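Homocitrate synthase (Sulfolobus acidocaldarius, PDB 6KTQ) catalyses the aldol-type condensation of 2-oxoglutarate with acetyl-CoA to homocitrate, the first step of lysine biosynthesis by the alpha-aminoadipate pathway. Local coordinates at residues E152-A157 / V162-T167; E145-I150 / L179-K184; D81-I86 / I113-E118. One frame throughout, in Å; residues are numbered along the deposited sequence.

Contact 1 of 3, residues E152-A157 / V162-T167; sequences ETVSYA and VKVRFT. With AKG (2-oxoglutaric acid), chain D.
Val154 and Ala157 meet Val164 where an outer helix of the catalytic TIM barrel returns into a barrel strand. The 152-157 and 163-167 axes run nearly antiparallel (159°) and approach to 8.7 Å, as expected for a helix lying on the outer face of the sheet. Val164 serves both helix residues: with its CG1 anti to the backbone N (chi1 -178°), that methyl faces Val154 CG1 at 4.1 Å, while its CG2 lies 3.7 Å from Ala157 CB. One turn of the helix thus receives both branches of a single side chain. Farther along the strand, Val154 CG2 comes obliquely to the Phe166 ring, 4.4 Å from CD1. At the connection, Val162 CG1 rests 3.5 Å from Ala157 O.

Arg165 points away from the helix, into the barrel, and there Arg165 and Thr167 bind the 2-oxoglutarate. Arg165 NE donates to Thr167 OG1 (3.2 Å, N-H...O 154°), which lies in the guanidinium plane. Thr167 OG1 in turn donates to O4 of 2-oxoglutarate at 2.8 Å, and Arg165 NH2 adds a weak bond to the same O4 at 2.9 Å. One carboxylate oxygen thus takes a bond from Thr167 and a weaker one from Arg165, and the arginine helps fix the hydroxyl. Glu72 forms a salt bridge with Arg165. Around this unit, strand 163-169 lies between parallel strands 123-129 and 193-198, while helices 110-118 and 176-189 flank helix 143-159.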
loop_
_atom_site.group_PDB
_atom_site.type_symbol
_atom_site.label_atom_id
_atom_site.label_comp_id
_atom_site.label_asym_id
_atom_site.label_seq_id
_atom_site.Cartn_x
_atom_site.Cartn_y
_atom_site.Cartn_z
ATOM N N GLU A 152 -31.692 -13.510 -1.094
ATOM C CA GLU A 152 -32.813 -13.896 -0.219
ATOM C C GLU A 152 -32.321 -14.521 1.075
ATOM O O GLU A 152 -32.775 -14.176 2.175
ATOM C CB GLU A 152 -33.754 -14.854 -0.945
ATOM C CG GLU A 152 -34.527 -14.148 -2.044
ATOM C CD GLU A 152 -35.405 -15.069 -2.876
ATOM O OE1 GLU A 152 -36.040 -14.544 -3.822
ATOM O OE2 GLU A 152 -35.462 -16.295 -2.587
ATOM N N THR A 153 -31.366 -15.439 0.953
ATOM C CA THR A 153 -30.900 -16.161 2.120
ATOM C C THR A 153 -30.102 -15.271 3.017
ATOM O O THR A 153 -30.258 -15.341 4.226
ATOM C CB THR A 153 -30.112 -17.429 1.748
ATOM O OG1 THR A 153 -29.127 -17.119 0.763
ATOM C CG2 THR A 153 -31.048 -18.460 1.177
ATOM N N VAL A 154 -29.261 -14.406 2.456
ATOM C CA VAL A 154 -28.529 -13.458 3.309
ATOM C C VAL A 154 -29.472 -12.493 4.030
ATOM O O VAL A 154 -29.282 -12.195 5.214
ATOM C CB VAL A 154 -27.466 -12.658 2.525
ATOM C CG1 VAL A 154 -26.991 -11.461 3.331
ATOM C CG2 VAL A 154 -26.293 -13.572 2.147
ATOM N N SER A 155 -30.478 -11.994 3.323
ATOM C CA SER A 155 -31.505 -11.137 3.970
ATOM C C SER A 155 -32.272 -11.857 5.064
ATOM O O SER A 155 -32.447 -11.324 6.176
ATOM C CB SER A 155 -32.503 -10.617 2.940
ATOM O OG SER A 155 -31.888 -9.638 2.134
ATOM N N TYR A 156 -32.735 -13.064 4.745
ATOM C CA TYR A 156 -33.427 -13.892 5.725
ATOM C C TYR A 156 -32.589 -14.046 6.993
ATOM O O TYR A 156 -33.101 -13.837 8.104
ATOM C CB TYR A 156 -33.768 -15.261 5.124
ATOM C CG TYR A 156 -34.637 -16.141 6.004
ATOM C CD1 TYR A 156 -35.921 -15.745 6.380
ATOM C CD2 TYR A 156 -34.185 -17.386 6.441
ATOM C CE1 TYR A 156 -36.715 -16.555 7.181
ATOM C CE2 TYR A 156 -34.969 -18.196 7.239
ATOM C CZ TYR A 156 -36.232 -17.780 7.603
ATOM O OH TYR A 156 -37.003 -18.598 8.394
ATOM N N ALA A 157 -31.301 -14.381 6.842
ATOM C CA ALA A 157 -30.444 -14.602 8.013
ATOM C C ALA A 157 -30.306 -13.319 8.811
ATOM O O ALA A 157 -30.401 -13.320 10.047
ATOM C CB ALA A 157 -29.057 -15.104 7.586
ATOM N N VAL A 162 -28.783 -11.467 13.464
ATOM C CA VAL A 162 -27.424 -11.981 13.617
ATOM C C VAL A 162 -26.558 -11.446 12.490
ATOM O O VAL A 162 -27.051 -11.261 11.384
ATOM C CB VAL A 162 -27.394 -13.512 13.630
ATOM C CG1 VAL A 162 -27.741 -14.087 12.262
ATOM C CG2 VAL A 162 -26.036 -14.009 14.086
ATOM N N LYS A 163 -25.275 -11.214 12.782
ATOM C CA LYS A 163 -24.301 -10.820 11.761
ATOM C C LYS A 163 -24.127 -11.913 10.722
ATOM O O LYS A 163 -24.147 -13.100 11.054
ATOM C CB LYS A 163 -22.969 -10.456 12.403
ATOM C CG LYS A 163 -23.051 -9.127 13.146
ATOM C CD LYS A 163 -21.709 -8.637 13.680
ATOM C CE LYS A 163 -21.422 -9.114 15.101
ATOM N NZ LYS A 163 -21.116 -10.572 15.189
ATOM N N VAL A 164 -23.986 -11.510 9.458
ATOM C CA VAL A 164 -23.880 -12.456 8.372
ATOM C C VAL A 164 -22.610 -12.297 7.539
ATOM O O VAL A 164 -22.302 -11.225 7.003
ATOM C CB VAL A 164 -25.101 -12.376 7.459
ATOM C CG1 VAL A 164 -25.009 -13.412 6.342
ATOM C CG2 VAL A 164 -26.361 -12.594 8.275
ATOM N N ARG A 165 -21.859 -13.389 7.438
ATOM C CA ARG A 165 -20.812 -13.480 6.434
ATOM C C ARG A 165 -21.325 -14.259 5.235
ATOM O O ARG A 165 -22.088 -15.199 5.389
ATOM C CB ARG A 165 -19.560 -14.141 7.023
ATOM C CG ARG A 165 -18.472 -14.331 5.991
ATOM C CD ARG A 165 -17.301 -15.075 6.608
ATOM N NE ARG A 165 -17.324 -16.503 6.329
ATOM C CZ ARG A 165 -16.898 -17.452 7.162
ATOM N NH1 ARG A 165 -16.464 -17.156 8.376
ATOM N NH2 ARG A 165 -16.946 -18.721 6.778
ATOM N N PHE A 166 -20.905 -13.876 4.040
ATOM C CA PHE A 166 -21.140 -14.668 2.869
ATOM C C PHE A 166 -19.807 -15.216 2.422
ATOM O O PHE A 166 -18.857 -14.468 2.307
ATOM C CB PHE A 166 -21.755 -13.858 1.723
ATOM C CG PHE A 166 -21.856 -14.640 0.460
ATOM C CD1 PHE A 166 -22.805 -15.643 0.345
ATOM C CD2 PHE A 166 -20.944 -14.444 -0.582
ATOM C CE1 PHE A 166 -22.875 -16.415 -0.785
ATOM C CE2 PHE A 166 -21.018 -15.208 -1.725
ATOM C CZ PHE A 166 -21.982 -16.195 -1.831
ATOM N N THR A 167 -19.748 -16.518 2.154
ATOM C CA THR A 167 -18.551 -17.128 1.601
ATOM C C THR A 167 -18.738 -17.366 0.130
ATOM O O THR A 167 -19.668 -18.067 -0.275
ATOM C CB THR A 167 -18.226 -18.457 2.299
ATOM O OG1 THR A 167 -17.831 -18.189 3.634
ATOM C CG2 THR A 167 -17.094 -19.168 1.595
HETATM C C1 AKG D . -14.286 -23.571 0.721
HETATM O O1 AKG D . -13.098 -23.876 0.505
HETATM O O2 AKG D . -15.023 -23.216 -0.226
HETATM C C2 AKG D . -14.800 -23.647 2.105
HETATM O O5 AKG D . -14.483 -24.593 2.840
HETATM C C3 AKG D . -15.684 -22.524 2.638
HETATM C C4 AKG D . -14.741 -21.475 3.236
HETATM C C5 AKG D . -15.382 -20.326 4.002
HETATM O O3 AKG D . -14.749 -19.228 3.994
HETATM O O4 AKG D . -16.499 -20.489 4.587
#

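Contact 2 of 3, residues E145-I150 / L179-K184; sequences EALRSI and LLEVIK
Leu147 and Val182 mark the closest backbone approach of helices 143-159 and 176-189 within these segments, their CA atoms 6.5 Å apart. Two outer helices of the barrel pack here as neighbours, and the link between them is carried mainly by the end of Leu147. Its CB does not aim at the other helix, but its branches reach across: Leu147 CD1 lies 3.8 Å from Val182 CG2 and 4.1 Å from Val182 CA, so this methyl nears the valine backbone as well as its side chain. The Leu147 and Glu181 side chains cross at about a right angle, with Leu147 CD2 4.0 Å from Glu181 OE2. Leu147 itself is off the staggered positions at both torsions (chi1 -98°, chi2 21°), an unusual shape, which may be strained or loosely defined. Tyr178 and Thr185, on the same helix as Val182, also touch Leu147.

With 165 Å² buried in total and its one close apolar pair made by methyls, the contact depends on van der Waals fit. Glu181 adds only a loose contact of its OE2 with a methyl, and between these two segments there is no charge pairing or directional bond to set the turn of one helix against the other.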
loop_
_atom_site.group_PDB
_atom_site.type_symbol
_atom_site.label_atom_id
_atom_site.label_comp_id
_atom_site.label_asym_id
_atom_site.label_seq_id
_atom_site.Cartn_x
_atom_site.Cartn_y
_atom_site.Cartn_z
ATOM N N GLU A 145 -29.915 -16.443 -11.207
ATOM C CA GLU A 145 -30.703 -17.160 -10.223
ATOM C C GLU A 145 -29.889 -17.287 -8.935
ATOM O O GLU A 145 -30.418 -17.123 -7.832
ATOM C CB GLU A 145 -31.091 -18.505 -10.806
ATOM C CG GLU A 145 -31.904 -19.441 -9.931
ATOM C CD GLU A 145 -32.065 -20.810 -10.593
ATOM O OE1 GLU A 145 -31.967 -20.881 -11.847
ATOM O OE2 GLU A 145 -32.263 -21.818 -9.870
ATOM N N ALA A 146 -28.593 -17.564 -9.073
ATOM C CA ALA A 146 -27.711 -17.598 -7.891
ATOM C C ALA A 146 -27.751 -16.266 -7.125
ATOM O O ALA A 146 -27.847 -16.256 -5.903
ATOM C CB ALA A 146 -26.283 -17.961 -8.300
ATOM N N LEU A 147 -27.703 -15.141 -7.843
ATOM C CA LEU A 147 -27.793 -13.817 -7.194
ATOM C C LEU A 147 -29.055 -13.650 -6.331
ATOM O O LEU A 147 -28.994 -13.138 -5.199
ATOM C CB LEU A 147 -27.688 -12.688 -8.228
ATOM C CG LEU A 147 -26.368 -11.957 -8.488
ATOM C CD1 LEU A 147 -25.139 -12.732 -8.058
ATOM C CD2 LEU A 147 -26.262 -11.491 -9.940
ATOM N N ARG A 148 -30.189 -14.118 -6.851
ATOM C CA ARG A 148 -31.450 -14.076 -6.105
ATOM C C ARG A 148 -31.416 -14.960 -4.867
ATOM O O ARG A 148 -31.816 -14.519 -3.795
ATOM C CB ARG A 148 -32.633 -14.477 -7.002
ATOM C CG ARG A 148 -33.096 -13.379 -7.963
ATOM C CD ARG A 148 -34.304 -13.798 -8.813
ATOM N NE ARG A 148 -33.889 -14.329 -10.121
ATOM C CZ ARG A 148 -34.142 -15.555 -10.593
ATOM N NH1 ARG A 148 -34.850 -16.445 -9.896
ATOM N NH2 ARG A 148 -33.685 -15.893 -11.795
ATOM N N SER A 149 -30.940 -16.200 -5.003
ATOM C CA SER A 149 -30.913 -17.132 -3.861
ATOM C C SER A 149 -30.055 -16.567 -2.755
ATOM O O SER A 149 -30.422 -16.580 -1.578
ATOM C CB SER A 149 -30.358 -18.501 -4.235
ATOM O OG SER A 149 -30.947 -19.028 -5.397
ATOM N N ILE A 150 -28.906 -16.035 -3.145
ATOM C CA ILE A 150 -27.958 -15.481 -2.187
ATOM C C ILE A 150 -28.541 -14.245 -1.500
ATOM O O ILE A 150 -28.520 -14.142 -0.260
ATOM C CB ILE A 150 -26.610 -15.226 -2.902
ATOM C CG1 ILE A 150 -25.907 -16.569 -3.110
ATOM C CG2 ILE A 150 -25.731 -14.291 -2.136
ATOM C CD1 ILE A 150 -24.964 -16.567 -4.283
ATOM N N LEU A 179 -18.049 -12.098 -9.581
ATOM C CA LEU A 179 -17.679 -11.958 -8.173
ATOM C C LEU A 179 -18.019 -10.572 -7.619
ATOM O O LEU A 179 -18.533 -10.446 -6.511
ATOM C CB LEU A 179 -16.188 -12.277 -7.967
ATOM C CG LEU A 179 -15.679 -12.137 -6.536
ATOM C CD1 LEU A 179 -16.457 -13.029 -5.592
ATOM C CD2 LEU A 179 -14.192 -12.460 -6.491
ATOM N N LEU A 180 -17.727 -9.523 -8.377
ATOM C CA LEU A 180 -18.013 -8.167 -7.905
ATOM C C LEU A 180 -19.529 -7.974 -7.721
ATOM O O LEU A 180 -19.968 -7.365 -6.747
ATOM C CB LEU A 180 -17.467 -7.132 -8.915
ATOM C CG LEU A 180 -15.931 -7.035 -9.074
ATOM C CD1 LEU A 180 -15.534 -5.956 -10.087
ATOM C CD2 LEU A 180 -15.279 -6.760 -7.727
ATOM N N GLU A 181 -20.304 -8.479 -8.675
ATOM C CA GLU A 181 -21.779 -8.443 -8.629
ATOM C C GLU A 181 -22.279 -9.230 -7.390
ATOM O O GLU A 181 -23.159 -8.774 -6.639
ATOM C CB GLU A 181 -22.422 -9.046 -9.912
ATOM C CG GLU A 181 -22.038 -8.447 -11.283
ATOM C CD GLU A 181 -22.533 -9.265 -12.498
ATOM O OE1 GLU A 181 -21.752 -9.493 -13.472
ATOM O OE2 GLU A 181 -23.725 -9.676 -12.489
ATOM N N VAL A 182 -21.685 -10.405 -7.165
ATOM C CA VAL A 182 -22.012 -11.198 -5.976
ATOM C C VAL A 182 -21.802 -10.388 -4.719
ATOM O O VAL A 182 -22.671 -10.358 -3.841
ATOM C CB VAL A 182 -21.176 -12.507 -5.906
ATOM C CG1 VAL A 182 -21.333 -13.166 -4.544
ATOM C CG2 VAL A 182 -21.582 -13.447 -7.021
ATOM N N ILE A 183 -20.661 -9.710 -4.620
ATOM C CA ILE A 183 -20.347 -8.954 -3.415
ATOM C C ILE A 183 -21.306 -7.771 -3.171
ATOM O O ILE A 183 -21.687 -7.498 -2.022
ATOM C CB ILE A 183 -18.884 -8.455 -3.456
ATOM C CG1 ILE A 183 -17.931 -9.654 -3.338
ATOM C CG2 ILE A 183 -18.599 -7.492 -2.320
ATOM C CD1 ILE A 183 -16.528 -9.375 -3.823
ATOM N N LYS A 184 -21.663 -7.068 -4.236
ATOM C CA LYS A 184 -22.644 -5.970 -4.155
ATOM C C LYS A 184 -23.968 -6.506 -3.676
ATOM O O LYS A 184 -24.601 -5.937 -2.791
ATOM C CB LYS A 184 -22.865 -5.329 -5.530
ATOM C CG LYS A 184 -21.694 -4.517 -6.010
ATOM C CD LYS A 184 -21.893 -4.057 -7.447
ATOM C CE LYS A 184 -20.623 -3.438 -8.011
ATOM N NZ LYS A 184 -20.706 -3.341 -9.492
#

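Contact 3 of 3, residues D81-I86 / I113-E118; sequences DIYEGI and IEVGAE
Tyr83 and Val115 form the nearest backbone pair between segments 81-86 and 113-118, yet their CA atoms are 8.7 Å apart, and it is the long Tyr83 side chain that spans the gap. Its CG is anti to the backbone N (chi1 -179°), which sends the ring toward 113-118. Val115 CG1 meets the Tyr83 ring at its edge, in the ring plane, 3.7 Å from CE2. At the far end of the ring the phenol oxygen reaches the carboxylate of Glu118, whose chain bends at chi2 (-100°) and brings its end nearer to Tyr83.

Tyr83 OH donates to Glu118 OE2 at 2.5 Å, a very short bond whose exact length should be read with caution. Ring and carboxylate planes stand 73° apart, so the carboxylate meets the ring edge steeply turned rather than flat against it. Glu118 OE1 is also near, 3.2 Å from Tyr83 OH, but at a poor angle for bonding. A phenylalanine here would lack the hydroxyl, and Glu118 OE2 would probably lose its donor and the carboxylate be freer to turn.

Only 118 Å² is buried, with Val115 inside and Glu118 at the exposed margin. Tyr83 also touches Ile119, just past the end of helix 110-118, and Val115 touches Pro76. These are successive outer helices of the TIM barrel, connected through strand 101-106; on its other flank, helix 110-118 packs against helix 143-159 through Ile113.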
loop_
_atom_site.group_PDB
_atom_site.type_symbol
_atom_site.label_atom_id
_atom_site.label_comp_id
_atom_site.label_asym_id
_atom_site.label_seq_id
_atom_site.Cartn_x
_atom_site.Cartn_y
_atom_site.Cartn_z
ATOM N N ASP A 81 -24.532 -34.319 16.795
ATOM C CA ASP A 81 -23.412 -34.028 17.677
ATOM C C ASP A 81 -22.749 -32.660 17.380
ATOM O O ASP A 81 -22.258 -31.984 18.299
ATOM C CB ASP A 81 -22.372 -35.141 17.629
ATOM C CG ASP A 81 -21.613 -35.189 16.304
ATOM O OD1 ASP A 81 -22.186 -35.693 15.322
ATOM O OD2 ASP A 81 -20.444 -34.718 16.253
ATOM N N ILE A 82 -22.742 -32.259 16.114
ATOM C CA ILE A 82 -22.153 -30.967 15.744
ATOM C C ILE A 82 -23.040 -29.825 16.275
ATOM O O ILE A 82 -22.554 -28.891 16.890
ATOM C CB ILE A 82 -21.907 -30.862 14.237
ATOM C CG1 ILE A 82 -20.811 -31.857 13.842
ATOM C CG2 ILE A 82 -21.485 -29.433 13.883
ATOM C CD1 ILE A 82 -20.698 -32.145 12.367
ATOM N N TYR A 83 -24.348 -29.960 16.117
ATOM C CA TYR A 83 -25.289 -29.043 16.718
ATOM C C TYR A 83 -25.054 -28.878 18.220
ATOM O O TYR A 83 -24.974 -27.758 18.721
ATOM C CB TYR A 83 -26.710 -29.550 16.463
ATOM C CG TYR A 83 -27.778 -28.657 17.023
ATOM C CD1 TYR A 83 -28.063 -28.653 18.395
ATOM C CD2 TYR A 83 -28.528 -27.843 16.188
ATOM C CE1 TYR A 83 -29.049 -27.834 18.916
ATOM C CE2 TYR A 83 -29.520 -27.020 16.695
ATOM C CZ TYR A 83 -29.769 -27.019 18.059
ATOM O OH TYR A 83 -30.746 -26.217 18.558
ATOM N N GLU A 84 -24.968 -29.999 18.934
ATOM C CA GLU A 84 -24.784 -29.989 20.372
ATOM C C GLU A 84 -23.458 -29.391 20.806
ATOM O O GLU A 84 -23.396 -28.712 21.833
ATOM C CB GLU A 84 -24.892 -31.396 20.948
ATOM C CG GLU A 84 -24.697 -31.482 22.468
ATOM C CD GLU A 84 -25.629 -30.574 23.282
ATOM O OE1 GLU A 84 -26.778 -30.332 22.848
ATOM O OE2 GLU A 84 -25.216 -30.103 24.366
ATOM N N GLY A 85 -22.394 -29.658 20.051
ATOM C CA GLY A 85 -21.079 -29.077 20.352
ATOM C C GLY A 85 -21.126 -27.569 20.171
ATOM O O GLY A 85 -20.613 -26.814 21.003
ATOM N N ILE A 86 -21.783 -27.120 19.108
ATOM C CA ILE A 86 -21.884 -25.669 18.869
ATOM C C ILE A 86 -22.683 -25.000 19.969
ATOM O O ILE A 86 -22.266 -23.965 20.481
ATOM C CB ILE A 86 -22.473 -25.326 17.514
ATOM C CG1 ILE A 86 -21.511 -25.775 16.442
ATOM C CG2 ILE A 86 -22.641 -23.820 17.369
ATOM C CD1 ILE A 86 -22.111 -25.793 15.067
ATOM N N ILE A 113 -30.229 -21.843 8.001
ATOM C CA ILE A 113 -30.220 -20.492 8.571
ATOM C C ILE A 113 -31.007 -20.419 9.890
ATOM O O ILE A 113 -30.510 -19.883 10.890
ATOM C CB ILE A 113 -30.737 -19.458 7.551
ATOM C CG1 ILE A 113 -29.700 -19.268 6.442
ATOM C CG2 ILE A 113 -31.011 -18.117 8.226
ATOM C CD1 ILE A 113 -30.255 -18.771 5.129
ATOM N N GLU A 114 -32.215 -20.980 9.892
ATOM C CA GLU A 114 -33.052 -21.039 11.107
ATOM C C GLU A 114 -32.344 -21.772 12.245
ATOM O O GLU A 114 -32.396 -21.346 13.405
ATOM C CB GLU A 114 -34.383 -21.740 10.807
ATOM C CG GLU A 114 -35.326 -20.932 9.922
ATOM C CD GLU A 114 -36.267 -21.807 9.096
ATOM O OE1 GLU A 114 -36.282 -23.039 9.296
ATOM O OE2 GLU A 114 -36.979 -21.267 8.229
ATOM N N VAL A 115 -31.660 -22.857 11.907
ATOM C CA VAL A 115 -30.906 -23.599 12.905
ATOM C C VAL A 115 -29.794 -22.711 13.467
ATOM O O VAL A 115 -29.679 -22.524 14.684
ATOM C CB VAL A 115 -30.331 -24.899 12.322
ATOM C CG1 VAL A 115 -29.429 -25.576 13.338
ATOM C CG2 VAL A 115 -31.457 -25.845 11.908
ATOM N N GLY A 116 -29.003 -22.126 12.568
ATOM C CA GLY A 116 -27.971 -21.172 12.970
ATOM C C GLY A 116 -28.520 -20.090 13.877
ATOM O O GLY A 116 -27.916 -19.765 14.886
ATOM N N ALA A 117 -29.679 -19.540 13.533
ATOM C CA ALA A 117 -30.304 -18.499 14.367
ATOM C C ALA A 117 -30.751 -19.032 15.734
ATOM O O ALA A 117 -30.469 -18.445 16.785
ATOM C CB ALA A 117 -31.487 -17.893 13.632
ATOM N N GLU A 118 -31.419 -20.176 15.707
ATOM C CA GLU A 118 -31.971 -20.772 16.926
ATOM C C GLU A 118 -30.895 -21.148 17.980
ATOM O O GLU A 118 -31.132 -20.964 19.181
ATOM C CB GLU A 118 -32.942 -21.912 16.536
ATOM C CG GLU A 118 -33.090 -23.099 17.476
ATOM C CD GLU A 118 -32.281 -24.278 16.996
ATOM O OE1 GLU A 118 -32.858 -25.235 16.419
ATOM O OE2 GLU A 118 -31.049 -24.226 17.162
#

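Contact 1 is the most deeply buried of the three, a helix laid on a barrel strand whose inner face binds 2-oxoglutarate; contacts 2 and 3 join neighbouring outer helices and are only partly buried. Contacts 1 and 2 share helix 143-159 and meet directly at Phe166, with Val182 CG1 3.5 Å from its CE2 and Ile150 CG2 3.8 Å from its CE1. Contact 3 joins contact 1 on the other flank of that helix, through Ile113 and a probable hydrogen bond between Tyr156 OH and Glu114 OE2 (2.7 Å). Chemistry follows place: apolar packing across contacts 1 and 2, polar ligand binding on the strand's far side in contact 1, a tyrosine-glutamate bond toward solvent in contact 3.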